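Local atomic coordinates of membrane lipoprotein TpN32 (Treponema pallidum, PDB entry 1XS5), a protein that binds L-methionine in the cleft of a periplasmic-binding-protein fold and probably serves as a lipid-anchored receptor for methionine uptake. Residues E3-G8 with Q28-R33; F98-V103 with V145-L150; A15-I20 with G222-Y227. All coordinates share one frame; numbering follows the deposited sequence. Where two conformers were deposited one is given.

Interaction 1. Residues E3-G8 with Q28-R33; sequences ETVGVG and QHIELR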
ATOM      1  N   GLU A   3     -24.019   7.793 -16.554  1.00 33.82           N
ATOM      2  CA  GLU A   3     -23.657   6.383 -16.429  1.00 38.75           C
ATOM      3  C   GLU A   3     -22.825   6.266 -15.171  1.00 32.91           C
ATOM      4  O   GLU A   3     -22.127   7.216 -14.791  1.00 32.63           O
ATOM      5  CB  GLU A   3     -22.792   5.916 -17.585  1.00 43.53           C
ATOM      6  CG  GLU A   3     -22.728   6.851 -18.750  1.00 56.76           C
ATOM      7  CD  GLU A   3     -21.291   7.117 -19.160  1.00 62.92           C
ATOM      8  OE1 GLU A   3     -20.530   6.132 -19.335  1.00 61.68           O
ATOM      9  OE2 GLU A   3     -20.924   8.309 -19.306  1.00 68.68           O
ATOM     10  N   THR A   4     -22.873   5.102 -14.542  1.00 28.28           N
ATOM     11  CA  THR A   4     -22.108   4.881 -13.309  1.00 22.74           C
ATOM     12  C   THR A   4     -20.984   3.861 -13.509  1.00 13.12           C
ATOM     13  O   THR A   4     -21.164   2.902 -14.233  1.00 17.85           O
ATOM     14  CB  THR A   4     -23.045   4.331 -12.168  1.00 22.80           C
ATOM     15  OG1 THR A   4     -24.085   5.289 -11.897  1.00 30.87           O
ATOM     16  CG2 THR A   4     -22.252   4.081 -10.892  1.00 30.60           C
ATOM     17  N   VAL A   5     -19.817   4.095 -12.885  1.00 17.09           N
ATOM     18  CA  VAL A   5     -18.720   3.116 -12.913  1.00 16.82           C
ATOM     19  C   VAL A   5     -18.282   2.920 -11.452  1.00 15.53           C
ATOM     20  O   VAL A   5     -18.166   3.881 -10.704  1.00 18.03           O
ATOM     21  CB  VAL A   5     -17.536   3.585 -13.780  1.00 16.14           C
ATOM     22  CG1 VAL A   5     -18.025   3.776 -15.216  1.00 26.21           C
ATOM     23  CG2 VAL A   5     -16.958   4.867 -13.256  1.00 18.69           C
ATOM     24  N   GLY A   6     -18.069   1.674 -11.048  1.00 13.02           N
ATOM     25  CA  GLY A   6     -17.669   1.410  -9.673  1.00 11.23           C
ATOM     26  C   GLY A   6     -16.163   1.333  -9.533  1.00 16.83           C
ATOM     27  O   GLY A   6     -15.498   0.810 -10.414  1.00 15.60           O
ATOM     28  N   VAL A   7     -15.622   1.890  -8.444  1.00 14.31           N
ATOM     29  CA  VAL A   7     -14.189   1.813  -8.178  1.00 11.83           C
ATOM     30  C   VAL A   7     -14.091   1.281  -6.751  1.00 12.91           C
ATOM     31  O   VAL A   7     -14.640   1.886  -5.833  1.00 13.04           O
ATOM     32  CB  VAL A   7     -13.492   3.198  -8.286  1.00 12.74           C
ATOM     33  CG1 VAL A   7     -14.297   4.242  -7.513  1.00 18.93           C
ATOM     34  CG2 VAL A   7     -12.021   3.109  -7.726  1.00 14.43           C
ATOM     35  N   GLY A   8     -13.421   0.136  -6.584  1.00 11.86           N
ATOM     36  CA  GLY A   8     -13.256  -0.459  -5.257  1.00 11.17           C
ATOM     37  C   GLY A   8     -12.162   0.236  -4.457  1.00 11.53           C
ATOM     38  O   GLY A   8     -11.092   0.584  -5.005  1.00 11.20           O
ATOM     39  N   GLN A  28     -17.895  15.455 -16.478  1.00 26.57           N
ATOM     40  CA  GLN A  28     -17.977  14.830 -17.782  1.00 27.90           C
ATOM     41  C   GLN A  28     -19.166  13.900 -17.749  1.00 24.59           C
ATOM     42  O   GLN A  28     -19.287  12.997 -18.586  1.00 26.63           O
ATOM     43  CB  GLN A  28     -16.729  14.002 -18.110  1.00 31.88           C
ATOM     44  CG  GLN A  28     -15.414  14.737 -18.062  1.00 40.41           C
ATOM     45  CD  GLN A  28     -14.234  13.770 -18.224  1.00 41.83           C
ATOM     46  OE1 GLN A  28     -13.231  13.861 -17.506  1.00 46.64           O
ATOM     47  NE2 GLN A  28     -14.363  12.838 -19.155  1.00 42.98           N
ATOM     48  N   HIS A  29     -20.027  14.111 -16.761  1.00 26.90           N
ATOM     49  CA  HIS A  29     -21.217  13.297 -16.613  1.00 30.97           C
ATOM     50  C   HIS A  29     -20.899  11.839 -16.332  1.00 29.37           C
ATOM     51  O   HIS A  29     -21.522  10.945 -16.888  1.00 24.12           O
ATOM     52  CB  HIS A  29     -22.088  13.408 -17.866  1.00 35.31           C
ATOM     53  CG  HIS A  29     -22.733  14.749 -18.021  1.00 39.48           C
ATOM     54  ND1 HIS A  29     -23.703  15.210 -17.158  1.00 45.28           N
ATOM     55  CD2 HIS A  29     -22.503  15.754 -18.901  1.00 41.46           C
ATOM     56  CE1 HIS A  29     -24.040  16.444 -17.496  1.00 45.87           C
ATOM     57  NE2 HIS A  29     -23.324  16.796 -18.549  1.00 37.83           N
ATOM     58  N   ILE A  30     -19.912  11.609 -15.473  1.00 27.88           N
ATOM     59  CA  ILE A  30     -19.557  10.239 -15.096  1.00 23.98           C
ATOM     60  C   ILE A  30     -19.830  10.207 -13.613  1.00 24.73           C
ATOM     61  O   ILE A  30     -19.391  11.095 -12.855  1.00 26.49           O
ATOM     62  CB  ILE A  30     -18.054   9.917 -15.349  1.00 28.08           C
ATOM     63  CG1 ILE A  30     -17.770   9.857 -16.851  1.00 25.38           C
ATOM     64  CG2 ILE A  30     -17.696   8.532 -14.741  1.00 29.26           C
ATOM     65  CD1 ILE A  30     -16.286   9.966 -17.203  1.00 26.33           C
ATOM     66  N   GLU A  31     -20.608   9.222 -13.191  1.00 21.07           N
ATOM     67  CA  GLU A  31     -20.905   9.104 -11.790  1.00 23.04           C
ATOM     68  C   GLU A  31     -20.032   7.992 -11.248  1.00 19.08           C
ATOM     69  O   GLU A  31     -20.221   6.827 -11.566  1.00 18.76           O
ATOM     70  CB  GLU A  31     -22.363   8.761 -11.540  1.00 26.85           C
ATOM     71  CG  GLU A  31     -22.615   8.674 -10.053  1.00 35.66           C
ATOM     72  CD  GLU A  31     -24.033   8.277  -9.751  1.00 45.70           C
ATOM     73  OE1 GLU A  31     -24.492   7.275 -10.353  1.00 48.66           O
ATOM     74  OE2 GLU A  31     -24.674   8.960  -8.916  1.00 48.70           O
ATOM     75  N   LEU A  32     -19.063   8.385 -10.440  1.00 19.39           N
ATOM     76  CA  LEU A  32     -18.110   7.458  -9.873  1.00 19.28           C
ATOM     77  C   LEU A  32     -18.731   6.936  -8.582  1.00 19.05           C
ATOM     78  O   LEU A  32     -19.039   7.720  -7.674  1.00 20.03           O
ATOM     79  CB  LEU A  32     -16.788   8.206  -9.585  1.00 18.58           C
ATOM     80  CG  LEU A  32     -15.570   7.359  -9.176  1.00 18.10           C
ATOM     81  CD1 LEU A  32     -15.340   6.264 -10.199  1.00 20.69           C
ATOM     82  CD2 LEU A  32     -14.320   8.254  -9.047  1.00 20.38           C
ATOM     83  N   ARG A  33     -18.972   5.626  -8.536  1.00 16.72           N
ATOM     84  CA  ARG A  33     -19.529   4.995  -7.341  1.00 14.07           C
ATOM     85  C   ARG A  33     -18.327   4.400  -6.579  1.00 14.84           C
ATOM     86  O   ARG A  33     -17.614   3.546  -7.121  1.00 19.54           O
ATOM     87  CB  ARG A  33     -20.505   3.892  -7.778  1.00 16.14           C
ATOM     88  CG  ARG A  33     -21.142   3.120  -6.633  1.00 19.10           C
ATOM     89  CD  ARG A  33     -22.273   2.250  -7.231  1.00 19.27           C
ATOM     90  NE  ARG A  33     -21.745   1.184  -8.086  1.00 15.25           N
ATOM     91  CZ  ARG A  33     -21.294   0.026  -7.645  1.00 15.66           C
ATOM     92  NH1 ARG A  33     -21.302  -0.243  -6.345  1.00 17.93           N
ATOM     93  NH2 ARG A  33     -20.825  -0.876  -8.509  1.00 18.76           N
TER
HETATM   94  O   HOH W   1     -23.303   9.836 -18.755  1.00 47.50           O

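Interaction 2. Residues F98-V103 with V145-L150; sequences FPAGAV and VRNVVL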
ATOM      1  N   PHE A  98      16.631  -1.152  19.857  1.00 29.34           N
ATOM      2  CA  PHE A  98      16.089  -2.513  19.903  1.00 30.24           C
ATOM      3  C   PHE A  98      17.029  -3.551  20.474  1.00 33.02           C
ATOM      4  O   PHE A  98      18.092  -3.801  19.923  1.00 35.28           O
ATOM      5  CB  PHE A  98      15.632  -3.019  18.517  1.00 23.64           C
ATOM      6  CG  PHE A  98      14.368  -2.358  18.009  1.00 25.65           C
ATOM      7  CD1 PHE A  98      14.409  -1.091  17.456  1.00 21.62           C
ATOM      8  CD2 PHE A  98      13.138  -2.998  18.110  1.00 27.96           C
ATOM      9  CE1 PHE A  98      13.237  -0.470  17.012  1.00 25.29           C
ATOM     10  CE2 PHE A  98      11.970  -2.378  17.673  1.00 27.64           C
ATOM     11  CZ  PHE A  98      12.014  -1.126  17.127  1.00 22.00           C
ATOM     12  N   PRO A  99      16.631  -4.181  21.589  1.00 34.13           N
ATOM     13  CA  PRO A  99      17.444  -5.206  22.233  1.00 34.11           C
ATOM     14  C   PRO A  99      17.405  -6.504  21.446  1.00 33.33           C
ATOM     15  O   PRO A  99      16.530  -6.704  20.608  1.00 28.38           O
ATOM     16  CB  PRO A  99      16.775  -5.353  23.586  1.00 36.42           C
ATOM     17  CG  PRO A  99      15.333  -5.156  23.241  1.00 39.41           C
ATOM     18  CD  PRO A  99      15.405  -3.932  22.362  1.00 33.58           C
ATOM     19  N   ALA A 100      18.372  -7.383  21.709  1.00 32.91           N
ATOM     20  CA  ALA A 100      18.394  -8.687  21.070  1.00 29.88           C
ATOM     21  C   ALA A 100      17.081  -9.320  21.482  1.00 30.65           C
ATOM     22  O   ALA A 100      16.564  -9.037  22.565  1.00 31.14           O
ATOM     23  CB  ALA A 100      19.551  -9.527  21.594  1.00 36.46           C
ATOM     24  N   GLY A 101      16.533 -10.179  20.631  1.00 30.79           N
ATOM     25  CA  GLY A 101      15.274 -10.797  20.972  1.00 32.83           C
ATOM     26  C   GLY A 101      14.036  -9.928  20.747  1.00 35.63           C
ATOM     27  O   GLY A 101      12.939 -10.438  20.881  1.00 32.82           O
ATOM     28  N   ALA A 102      14.188  -8.641  20.416  1.00 33.44           N
ATOM     29  CA  ALA A 102      13.013  -7.767  20.185  1.00 27.30           C
ATOM     30  C   ALA A 102      12.014  -8.393  19.208  1.00 23.89           C
ATOM     31  O   ALA A 102      12.421  -9.056  18.239  1.00 26.87           O
ATOM     32  CB  ALA A 102      13.472  -6.406  19.648  1.00 29.29           C
ATOM     33  N   VAL A 103      10.705  -8.183  19.436  1.00 18.96           N
ATOM     34  CA  VAL A 103       9.692  -8.765  18.523  1.00 18.12           C
ATOM     35  C   VAL A 103       9.204  -7.714  17.504  1.00 19.27           C
ATOM     36  O   VAL A 103       8.696  -6.661  17.897  1.00 19.24           O
ATOM     37  CB  VAL A 103       8.419  -9.291  19.300  1.00 23.29           C
ATOM     38  CG1 VAL A 103       7.335  -9.742  18.297  1.00 17.84           C
ATOM     39  CG2 VAL A 103       8.788 -10.457  20.218  1.00 22.62           C
ATOM     40  N   VAL A 145      21.147 -10.523  12.177  1.00 35.59           N
ATOM     41  CA  VAL A 145      22.169  -9.678  12.818  1.00 38.59           C
ATOM     42  C   VAL A 145      21.852  -9.077  14.195  1.00 39.26           C
ATOM     43  O   VAL A 145      22.709  -9.083  15.103  1.00 39.53           O
ATOM     44  CB  VAL A 145      22.546  -8.521  11.808  1.00 41.83           C
ATOM     45  CG1 VAL A 145      23.335  -7.397  12.476  1.00 38.63           C
ATOM     46  CG2 VAL A 145      23.405  -9.111  10.701  1.00 45.36           C
ATOM     47  N   ARG A 146      20.632  -8.556  14.358  0.58 37.26           N
ATOM     48  CA  ARG A 146      20.245  -7.952  15.631  0.58 37.74           C
ATOM     49  C   ARG A 146      19.493  -8.929  16.541  0.58 37.26           C
ATOM     50  O   ARG A 146      19.004  -8.524  17.598  0.58 36.61           O
ATOM     51  CB  ARG A 146      19.369  -6.710  15.396  0.58 37.84           C
ATOM     52  CG  ARG A 146      20.062  -5.547  14.685  0.58 41.61           C
ATOM     53  CD  ARG A 146      21.162  -4.929  15.525  0.58 42.60           C
ATOM     54  NE  ARG A 146      20.996  -3.484  15.586  0.58 47.20           N
ATOM     55  CZ  ARG A 146      19.973  -2.886  16.188  0.58 47.17           C
ATOM     56  NH1 ARG A 146      19.045  -3.612  16.783  0.58 44.92           N
ATOM     57  NH2 ARG A 146      19.869  -1.566  16.174  0.58 48.97           N
ATOM     58  N   ASN A 147      19.405 -10.196  16.129  1.00 36.47           N
ATOM     59  CA  ASN A 147      18.691 -11.228  16.903  1.00 35.68           C
ATOM     60  C   ASN A 147      17.242 -10.819  17.186  1.00 39.83           C
ATOM     61  O   ASN A 147      16.858 -10.644  18.336  1.00 39.54           O
ATOM     62  CB  ASN A 147      19.409 -11.444  18.209  1.00 42.77           C
ATOM     63  CG  ASN A 147      20.813 -11.953  18.004  1.00 49.39           C
ATOM     64  OD1 ASN A 147      21.012 -13.017  17.408  1.00 55.54           O
ATOM     65  ND2 ASN A 147      21.804 -11.193  18.477  1.00 50.98           N
ATOM     66  N   VAL A 148      16.448 -10.683  16.125  1.00 36.46           N
ATOM     67  CA  VAL A 148      15.046 -10.247  16.194  1.00 33.87           C
ATOM     68  C   VAL A 148      14.038 -11.350  15.868  1.00 29.05           C
ATOM     69  O   VAL A 148      14.298 -12.238  15.053  1.00 33.20           O
ATOM     70  CB  VAL A 148      14.826  -9.063  15.191  1.00 37.74           C
ATOM     71  CG1 VAL A 148      13.322  -8.941  14.810  1.00 41.50           C
ATOM     72  CG2 VAL A 148      15.332  -7.763  15.814  1.00 34.88           C
ATOM     73  N   VAL A 149      12.866 -11.284  16.489  1.00 29.52           N
ATOM     74  CA  VAL A 149      11.820 -12.272  16.230  1.00 21.65           C
ATOM     75  C   VAL A 149      10.857 -11.565  15.278  1.00 26.80           C
ATOM     76  O   VAL A 149      10.320 -10.525  15.645  1.00 24.61           O
ATOM     77  CB  VAL A 149      11.017 -12.618  17.554  1.00 23.00           C
ATOM     78  CG1 VAL A 149       9.845 -13.482  17.245  1.00 18.90           C
ATOM     79  CG2 VAL A 149      11.917 -13.241  18.584  1.00 27.53           C
ATOM     80  N   LEU A 150      10.632 -12.121  14.091  1.00 25.98           N
ATOM     81  CA  LEU A 150       9.742 -11.524  13.082  1.00 27.97           C
ATOM     82  C   LEU A 150       8.363 -12.169  13.096  1.00 27.97           C
ATOM     83  O   LEU A 150       8.257 -13.364  12.849  1.00 36.10           O
ATOM     84  CB  LEU A 150      10.327 -11.716  11.680  1.00 23.48           C
ATOM     85  CG  LEU A 150      11.718 -11.097  11.473  1.00 23.27           C
ATOM     86  CD1 LEU A 150      12.293 -11.532  10.133  1.00 28.67           C
ATOM     87  CD2 LEU A 150      11.610  -9.617  11.490  1.00 24.43           C
TER
HETATM   88  O   HOH W   2      19.319  -5.572  18.774  1.00 44.24           O

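Interaction 3. Residues A15-I20 with G222-Y227; sequences ARLLEI and GRVRTY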
ATOM      1  N   ALA A  15      -9.583   6.646  -0.278  1.00 14.10           N
ATOM      2  CA  ALA A  15     -11.014   7.020  -0.299  1.00 16.14           C
ATOM      3  C   ALA A  15     -11.203   8.513  -0.503  1.00 21.64           C
ATOM      4  O   ALA A  15     -12.020   8.931  -1.306  1.00 21.53           O
ATOM      5  CB  ALA A  15     -11.707   6.562   0.990  1.00 16.55           C
ATOM      6  N   ARG A  16     -10.477   9.335   0.251  1.00 21.82           N
ATOM      7  CA  ARG A  16     -10.598  10.772   0.047  1.00 21.64           C
ATOM      8  C   ARG A  16     -10.180  11.176  -1.387  1.00 23.84           C
ATOM      9  O   ARG A  16     -10.811  12.035  -1.999  1.00 22.22           O
ATOM     10  CB  ARG A  16      -9.749  11.496   1.099  1.00 32.40           C
ATOM     11  CG  ARG A  16     -10.019  12.961   1.160  1.00 47.20           C
ATOM     12  CD  ARG A  16     -11.443  13.207   1.646  1.00 54.31           C
ATOM     13  NE  ARG A  16     -11.759  14.631   1.584  1.00 66.12           N
ATOM     14  CZ  ARG A  16     -12.969  15.145   1.791  1.00 70.21           C
ATOM     15  NH1 ARG A  16     -13.996  14.339   2.080  1.00 71.01           N
ATOM     16  NH2 ARG A  16     -13.150  16.463   1.702  1.00 71.00           N
ATOM     17  N   LEU A  17      -9.124  10.559  -1.917  0.59 15.29           N
ATOM     18  CA  LEU A  17      -8.652  10.871  -3.265  0.59 17.96           C
ATOM     19  C   LEU A  17      -9.727  10.491  -4.314  0.59 21.43           C
ATOM     20  O   LEU A  17      -9.910  11.155  -5.342  0.59 18.08           O
ATOM     21  CB  LEU A  17      -7.339  10.101  -3.545  0.59 18.09           C
ATOM     22  CG  LEU A  17      -6.152  10.409  -2.619  0.59 19.83           C
ATOM     23  CD1 LEU A  17      -4.984   9.489  -2.955  0.59 15.26           C
ATOM     24  CD2 LEU A  17      -5.719  11.899  -2.804  0.59 17.30           C
ATOM     25  N   LEU A  18     -10.456   9.413  -4.062  1.00 18.57           N
ATOM     26  CA  LEU A  18     -11.511   9.014  -4.998  1.00 17.97           C
ATOM     27  C   LEU A  18     -12.712   9.974  -4.908  1.00 19.10           C
ATOM     28  O   LEU A  18     -13.454  10.144  -5.877  1.00 19.92           O
ATOM     29  CB  LEU A  18     -11.952   7.587  -4.673  1.00 19.39           C
ATOM     30  CG  LEU A  18     -10.946   6.528  -5.157  1.00 22.93           C
ATOM     31  CD1 LEU A  18     -11.462   5.166  -4.751  1.00 15.73           C
ATOM     32  CD2 LEU A  18     -10.767   6.572  -6.637  1.00 17.76           C
ATOM     33  N   GLU A  19     -12.916  10.568  -3.738  1.00 17.61           N
ATOM     34  CA  GLU A  19     -14.007  11.535  -3.550  1.00 23.66           C
ATOM     35  C   GLU A  19     -13.691  12.820  -4.319  1.00 27.54           C
ATOM     36  O   GLU A  19     -14.595  13.506  -4.792  1.00 22.25           O
ATOM     37  CB  GLU A  19     -14.178  11.899  -2.079  1.00 16.10           C
ATOM     38  CG  GLU A  19     -14.687  10.751  -1.225  1.00 27.22           C
ATOM     39  CD  GLU A  19     -16.201  10.513  -1.377  1.00 39.17           C
ATOM     40  OE1 GLU A  19     -16.855  11.157  -2.254  1.00 42.90           O
ATOM     41  OE2 GLU A  19     -16.743   9.684  -0.608  1.00 38.23           O
ATOM     42  N   ILE A  20     -12.409  13.163  -4.412  1.00 24.61           N
ATOM     43  CA  ILE A  20     -12.033  14.359  -5.155  1.00 23.44           C
ATOM     44  C   ILE A  20     -12.228  14.036  -6.625  1.00 25.44           C
ATOM     45  O   ILE A  20     -12.737  14.858  -7.396  1.00 25.53           O
ATOM     46  CB  ILE A  20     -10.551  14.737  -4.888  1.00 26.59           C
ATOM     47  CG1 ILE A  20     -10.416  15.203  -3.435  1.00 25.21           C
ATOM     48  CG2 ILE A  20     -10.079  15.815  -5.862  1.00 21.44           C
ATOM     49  CD1 ILE A  20      -8.978  15.356  -2.990  1.00 25.89           C
ATOM     50  N   GLY A 222      -3.637  18.194 -10.912  1.00 33.91           N
ATOM     51  CA  GLY A 222      -3.195  19.279 -10.034  1.00 32.52           C
ATOM     52  C   GLY A 222      -3.952  19.404  -8.724  1.00 28.05           C
ATOM     53  O   GLY A 222      -3.362  19.669  -7.682  1.00 29.08           O
ATOM     54  N   ARG A 223      -5.255  19.196  -8.743  1.00 27.94           N
ATOM     55  CA  ARG A 223      -6.016  19.297  -7.495  1.00 26.16           C
ATOM     56  C   ARG A 223      -5.654  18.169  -6.475  1.00 31.24           C
ATOM     57  O   ARG A 223      -5.616  18.373  -5.242  1.00 24.98           O
ATOM     58  CB  ARG A 223      -7.492  19.227  -7.819  1.00 28.82           C
ATOM     59  CG  ARG A 223      -8.357  19.372  -6.608  1.00 27.88           C
ATOM     60  CD  ARG A 223      -9.802  19.333  -7.018  1.00 33.09           C
ATOM     61  NE  ARG A 223     -10.686  19.311  -5.854  1.00 37.98           N
ATOM     62  CZ  ARG A 223     -12.001  19.107  -5.924  1.00 38.46           C
ATOM     63  NH1 ARG A 223     -12.589  18.918  -7.108  1.00 39.09           N
ATOM     64  NH2 ARG A 223     -12.719  19.053  -4.810  1.00 31.88           N
ATOM     65  N   VAL A 224      -5.426  16.963  -6.978  1.00 29.01           N
ATOM     66  CA  VAL A 224      -5.069  15.891  -6.054  1.00 29.51           C
ATOM     67  C   VAL A 224      -3.650  16.135  -5.566  1.00 29.94           C
ATOM     68  O   VAL A 224      -3.389  16.060  -4.365  1.00 32.17           O
ATOM     69  CB  VAL A 224      -5.207  14.511  -6.730  1.00 28.73           C
ATOM     70  CG1 VAL A 224      -4.247  13.475  -6.091  1.00 28.73           C
ATOM     71  CG2 VAL A 224      -6.651  14.051  -6.575  1.00 27.42           C
ATOM     72  N   ARG A 225      -2.747  16.456  -6.491  1.00 32.43           N
ATOM     73  CA  ARG A 225      -1.348  16.734  -6.135  1.00 34.21           C
ATOM     74  C   ARG A 225      -1.277  17.848  -5.088  1.00 36.70           C
ATOM     75  O   ARG A 225      -0.484  17.811  -4.124  1.00 37.07           O
ATOM     76  CB  ARG A 225      -0.557  17.152  -7.367  1.00 30.29           C
ATOM     77  CG  ARG A 225      -0.355  16.050  -8.380  1.00 36.13           C
ATOM     78  CD  ARG A 225       0.841  16.384  -9.238  1.00 44.42           C
ATOM     79  NE  ARG A 225       0.673  17.699  -9.848  1.00 53.71           N
ATOM     80  CZ  ARG A 225       0.010  17.913 -10.983  1.00 57.26           C
ATOM     81  NH1 ARG A 225      -0.536  16.894 -11.642  1.00 55.93           N
ATOM     82  NH2 ARG A 225      -0.133  19.146 -11.450  1.00 56.59           N
ATOM     83  N   THR A 226      -2.129  18.842  -5.267  1.00 36.57           N
ATOM     84  CA  THR A 226      -2.167  19.960  -4.349  1.00 33.25           C
ATOM     85  C   THR A 226      -2.652  19.493  -3.007  1.00 31.82           C
ATOM     86  O   THR A 226      -2.066  19.823  -1.971  1.00 30.60           O
ATOM     87  CB  THR A 226      -3.061  21.051  -4.938  1.00 36.99           C
ATOM     88  OG1 THR A 226      -2.383  21.599  -6.077  1.00 37.63           O
ATOM     89  CG2 THR A 226      -3.381  22.135  -3.915  1.00 34.52           C
ATOM     90  N   TYR A 227      -3.725  18.711  -3.014  1.00 27.70           N
ATOM     91  CA  TYR A 227      -4.271  18.162  -1.766  1.00 26.26           C
ATOM     92  C   TYR A 227      -3.245  17.319  -0.967  1.00 22.15           C
ATOM     93  O   TYR A 227      -3.137  17.416   0.252  1.00 23.77           O
ATOM     94  CB  TYR A 227      -5.478  17.257  -2.073  1.00 29.85           C
ATOM     95  CG  TYR A 227      -6.003  16.488  -0.867  1.00 30.75           C
ATOM     96  CD1 TYR A 227      -6.674  17.131   0.176  1.00 31.85           C
ATOM     97  CD2 TYR A 227      -5.809  15.110  -0.767  1.00 34.23           C
ATOM     98  CE1 TYR A 227      -7.145  16.413   1.288  1.00 36.72           C
ATOM     99  CE2 TYR A 227      -6.261  14.392   0.334  1.00 31.70           C
ATOM    100  CZ  TYR A 227      -6.922  15.030   1.348  1.00 40.05           C
ATOM    101  OH  TYR A 227      -7.358  14.268   2.417  1.00 44.05           O
TER

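Interaction 1. Residues E3-G8 with Q28-R33
The hydroxyl of T4 donates a short hydrogen bond to the carboxylate of E31, with OG1 2.5 Å from OE1. The bond uses the lone pair of OE1 that faces away from the other carboxylate oxygen. The two side chains run side by side and point the same way; E31 places CG anti to its backbone N (chi1 -179°) and stays extended beyond it. Beneath this pair the main chains join as parallel strands. T4 stands opposite E31, and its neighbours on both ends supply the links: E31 N donates to E3 O, and V5 N donates to E31 O. One step on, R33 N reaches V5 O at 2.9 Å, and V7 N in turn donates to R33 O. At the start of the pairing, a water accepts from E3 N and donates to E3 OE2 and to H29 O, joining the strand start to the Schellman turn that ends helix 14-26. The other carboxylate oxygen of E3, OE1, forms a salt bridge with R211.

On the T4 and E31 face, R33 crosses T4 at about a right angle: T4 CG2 lies 3.6 Å from R33 CB and also meets the edge of the guanidinium, whose NH2 comes to 4.1 Å from G6 CA. On the opposite face the valines, I30 and L32 make the apolar packing, with the E3 carboxylate at its end. There L32 CD1 touches both V7 CG1, at 3.5 Å, and V5 CG2, at 3.7 Å, while V5 CG2 also meets I30 CG2.

This face is covered by helix 14-26, through L18, A21 and V25, and by R211 of helix 210-219. The contact thus pairs the two strands of a right-handed beta-alpha-beta unit, with 30-36 at the sheet's edge and strand 54-59 flanking 3-9 on its other side.

Interaction 2. Residues F98-V103 with V145-L150
G101 and N147, both at positive phi (79° and 55°), meet through G101 N and N147 O. The glycine's phi suits the third position of a type II turn from P99 to A102, where a beta carbon would press against the preceding carbonyl oxygen; A102 N closes the turn on P99 O at 3.0 Å. The G101 N to N147 O bond is modelled at only 2.4 Å, so its exact length is doubtful. Beside it, A100 CB rests 3.9 Å from N147 CB, and A100 CA points its hydrogen at R146 O.

R146 bends at chi2 (-67°), which turns CD, and again at chi3; in the conformer given NH1 ends 3.3 Å from F98 O, with F98 CB at the guanidinium edge. A water lies among F98 O, R146 O and NH1, though its distance to F98 O is improbably short and its bond to NH1 is weak. The far nitrogen of the guanidinium, NH2, is held by V95 O.

Beyond the turn the segments settle into parallel pairing. V149 N donates an almost straight bond to A102 O at 2.9 Å, and V148 CG1 packs 3.5 Å from that same oxygen. V103 and V149 form a bridge, their side chains on one face, with V103 CG2 4.1 Å from V149 CB. Strand 103-107 here lies next to strand 149-153, the outermost on that side of its five-stranded sheet.

The chemistry is that of peptide groups: carbonyl oxygens receive the N-H groups, and the side chains add mostly small methyl contacts. R146 brings the one charged group; in the conformer given, its charge lies near F98 O and V95 O and may partly offset their partial negative charge.

Interaction 3. Residues A15-I20 with G222-Y227
L17 and V224 mark the nearest backbone approach, with CA atoms 6.8 Å apart, where two helical segments run roughly antiparallel at 146°, their axes 10.5 Å apart at closest approach. I20 contributes the most buried surface of the contact. Its CD1 sits over one face of the Y227 ring, in a CH-pi contact 4.1 Å from the centroid and displaced toward the rim on the side of CG and CD2. Its other branch, CG2, turns to R223 and V224: it lies over one face of the R223 guanidinium, 3.5 Å from NE, and reaches V224 CG2 at 3.9 Å. R223 extends from CG to NE and carries its charged end past I20 to salt bridges with E24 and E23.

Helix 14-26 is the helix of the first beta-alpha-beta unit of this binding-protein lobe, so the contact joins an early helix to one near the C-terminal end of the chain, within the lobe built on the six-stranded sheet. L17, in the conformer given, sets CD2 at the edge of the Y227 ring, near its plane, and against V224 CG1. Y227, with CG anti to its backbone N (chi1 172°), directs its ring toward helix 14-26. At the tip of the ring, OH comes to 3.2 Å from R16 CG, where the R16 side chain crosses at about a right angle; the hydroxyl also has a weak hydrogen bond with R231.

From the N terminus, strand 3-9 leads into helix 14-26 and then strand 30-36, and interaction 1 closes this short loop by pairing the two strands. Interaction 3 starts from the helix within that loop and reaches helix 222-231, so the two contacts cross along the chain; they also touch, through V7 and L32 against L18. Interaction 2 closes its own loop between 98-103 and 145-150, wholly within the long span that interaction 3 bridges, and lies about 40 Å from it, centre to centre. Interactions 1 and 3 bind the six-stranded sheet and its covering helices, whereas interaction 2 belongs to the five-stranded sheet on the opposite side of the chain's centre.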